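Local coordinates for Low molecular weight protein-tyrosine-phosphatase ptpA (Staphylococcus aureus, PDB 3ROF) that hydrolyses phosphotyrosine in proteins to tyrosine and phosphate and probably acts as a secreted effector that counteracts host defences during infection, at residues E24-Q29 with K61-H66. Residues are numbered along the deposited sequence; the frame is centred on the assembly and turned at random. Where two conformers were deposited one is given.
Sequences EAIMRQ and KILNKH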
# COMPACT_ATOMS: atom_id res chain seq x y z
N GLU A 24 -3.63 -2.66 -0.94
CA GLU A 24 -3.99 -3.29 0.31
C GLU A 24 -4.88 -4.48 0.05
O GLU A 24 -4.68 -5.56 0.62
CB GLU A 24 -4.70 -2.29 1.23
CG GLU A 24 -5.29 -2.92 2.45
CD GLU A 24 -6.11 -2.00 3.33
OE1 GLU A 24 -6.22 -0.79 3.08
OE2 GLU A 24 -6.72 -2.55 4.29
N ALA A 25 -5.94 -4.28 -0.75
CA ALA A 25 -6.90 -5.35 -0.97
C ALA A 25 -6.25 -6.54 -1.70
O ALA A 25 -6.51 -7.70 -1.36
CB ALA A 25 -8.07 -4.82 -1.76
N ILE A 26 -5.45 -6.26 -2.72
CA ILE A 26 -4.79 -7.32 -3.46
C ILE A 26 -3.85 -8.11 -2.52
O ILE A 26 -3.83 -9.32 -2.52
CB ILE A 26 -4.02 -6.76 -4.68
CG1 ILE A 26 -4.98 -6.19 -5.71
CG2 ILE A 26 -3.08 -7.82 -5.25
CD1 ILE A 26 -4.32 -5.33 -6.75
N MET A 27 -3.04 -7.38 -1.75
CA MET A 27 -2.09 -7.99 -0.84
C MET A 27 -2.79 -8.87 0.20
O MET A 27 -2.38 -10.01 0.45
CB MET A 27 -1.29 -6.88 -0.13
CG MET A 27 -0.22 -7.35 0.82
SD MET A 27 1.21 -7.93 -0.09
CE MET A 27 2.43 -7.96 1.24
N ARG A 28 -3.88 -8.34 0.78
CA ARG A 28 -4.62 -9.13 1.77
C ARG A 28 -5.12 -10.44 1.16
O ARG A 28 -5.00 -11.52 1.77
CB ARG A 28 -5.78 -8.32 2.33
CG ARG A 28 -6.64 -9.11 3.31
CD ARG A 28 -7.72 -8.24 3.96
NE ARG A 28 -7.10 -7.22 4.79
CZ ARG A 28 -7.10 -5.91 4.57
NH1 ARG A 28 -7.85 -5.38 3.63
NH2 ARG A 28 -6.34 -5.14 5.32
N GLN A 29 -5.71 -10.37 -0.03
CA GLN A 29 -6.22 -11.57 -0.65
C GLN A 29 -5.08 -12.52 -1.02
O GLN A 29 -5.23 -13.73 -0.90
CB GLN A 29 -7.07 -11.22 -1.87
CG GLN A 29 -7.69 -12.45 -2.50
CD GLN A 29 -8.72 -13.11 -1.58
OE1 GLN A 29 -9.55 -12.46 -0.93
NE2 GLN A 29 -8.69 -14.44 -1.55
N LYS A 61 -14.07 -0.85 -8.99
CA LYS A 61 -14.41 -1.61 -10.16
C LYS A 61 -13.35 -2.68 -10.47
O LYS A 61 -13.71 -3.81 -10.83
CB LYS A 61 -14.57 -0.69 -11.37
CG LYS A 61 -15.87 0.08 -11.36
CD LYS A 61 -15.94 1.08 -12.53
CE LYS A 61 -17.30 1.73 -12.64
NZ LYS A 61 -17.35 2.56 -13.87
N ILE A 62 -12.07 -2.34 -10.37
CA ILE A 62 -11.00 -3.31 -10.63
C ILE A 62 -11.05 -4.42 -9.62
O ILE A 62 -10.90 -5.58 -9.99
CB ILE A 62 -9.59 -2.65 -10.44
CG1 ILE A 62 -9.26 -1.76 -11.61
CG2 ILE A 62 -8.47 -3.71 -10.23
CD1 ILE A 62 -8.87 -2.54 -12.86
N LEU A 63 -11.23 -4.08 -8.35
CA LEU A 63 -11.27 -5.12 -7.34
C LEU A 63 -12.50 -6.02 -7.53
O LEU A 63 -12.40 -7.25 -7.43
CB LEU A 63 -11.24 -4.49 -5.95
CG LEU A 63 -9.94 -3.74 -5.61
CD1 LEU A 63 -10.11 -3.08 -4.25
CD2 LEU A 63 -8.71 -4.64 -5.67
N ASN A 64 -13.65 -5.43 -7.82
CA ASN A 64 -14.85 -6.24 -8.06
C ASN A 64 -14.65 -7.17 -9.26
O ASN A 64 -15.05 -8.32 -9.24
CB ASN A 64 -16.05 -5.34 -8.33
CG ASN A 64 -16.56 -4.64 -7.07
OD1 ASN A 64 -16.28 -5.07 -5.94
ND2 ASN A 64 -17.32 -3.56 -7.25
N LYS A 65 -14.01 -6.68 -10.31
CA LYS A 65 -13.83 -7.42 -11.56
C LYS A 65 -13.04 -8.69 -11.29
O LYS A 65 -13.23 -9.70 -11.93
CB LYS A 65 -13.06 -6.57 -12.58
CG LYS A 65 -12.69 -7.30 -13.85
CD LYS A 65 -12.01 -6.36 -14.83
CE LYS A 65 -11.68 -7.06 -16.14
NZ LYS A 65 -11.26 -6.11 -17.21
N HIS A 66 -12.10 -8.59 -10.34
CA HIS A 66 -11.19 -9.70 -10.01
C HIS A 66 -11.58 -10.43 -8.71
O HIS A 66 -10.81 -11.23 -8.17
CB HIS A 66 -9.75 -9.18 -9.97
CG HIS A 66 -9.27 -8.70 -11.29
ND1 HIS A 66 -8.97 -9.55 -12.33
CD2 HIS A 66 -9.04 -7.45 -11.74
CE1 HIS A 66 -8.58 -8.84 -13.37
NE2 HIS A 66 -8.62 -7.56 -13.04
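Glu24 OE2 takes two bonds from a single guanidinium group: Arg28 NH2 lies 2.8 Å from Glu24 OE2, at an N-H...O angle of 156°, and Arg28 NH1 stands 3.1 Å from Glu24 OE2 in a more bent approach. Glu24 OE2 receives Arg28 NH2 on its anti lone pair, whereas Arg28 NH1 comes in from above the carboxylate plane. OE2 lies 2° out of the guanidinium plane, at its edge, gripped end-on by NH1 and NH2, and the salt bridge spans one turn of the helix. Glu24 OE1 is bonded to Ser43 OG.

The contact between the segments is wholly apolar, made by Ala25, Ile26 and Leu63. Leu63 CD1 is 3.7 Å from Ala25 CB, and Leu63 CD2 reaches both Ala25 CB and Ile26 CG1, each at 4.0 Å. Helix 19-33, which follows the strand carrying the probable nucleophile Cys13 in this low molecular weight phosphatase fold, is thereby joined to helix 57-65, which follows strand 39-45 in the chain. Ile26 holds CG1 anti to its carbonyl carbon (chi1 -67°), which brings that branch to Leu63. The CA atoms of Ala25 and Leu63 are 7.7 Å apart, consistent with the short side chain of Ala25. Met22 also touches Leu63, while Val139 of helix 132-153 packs on Ile26.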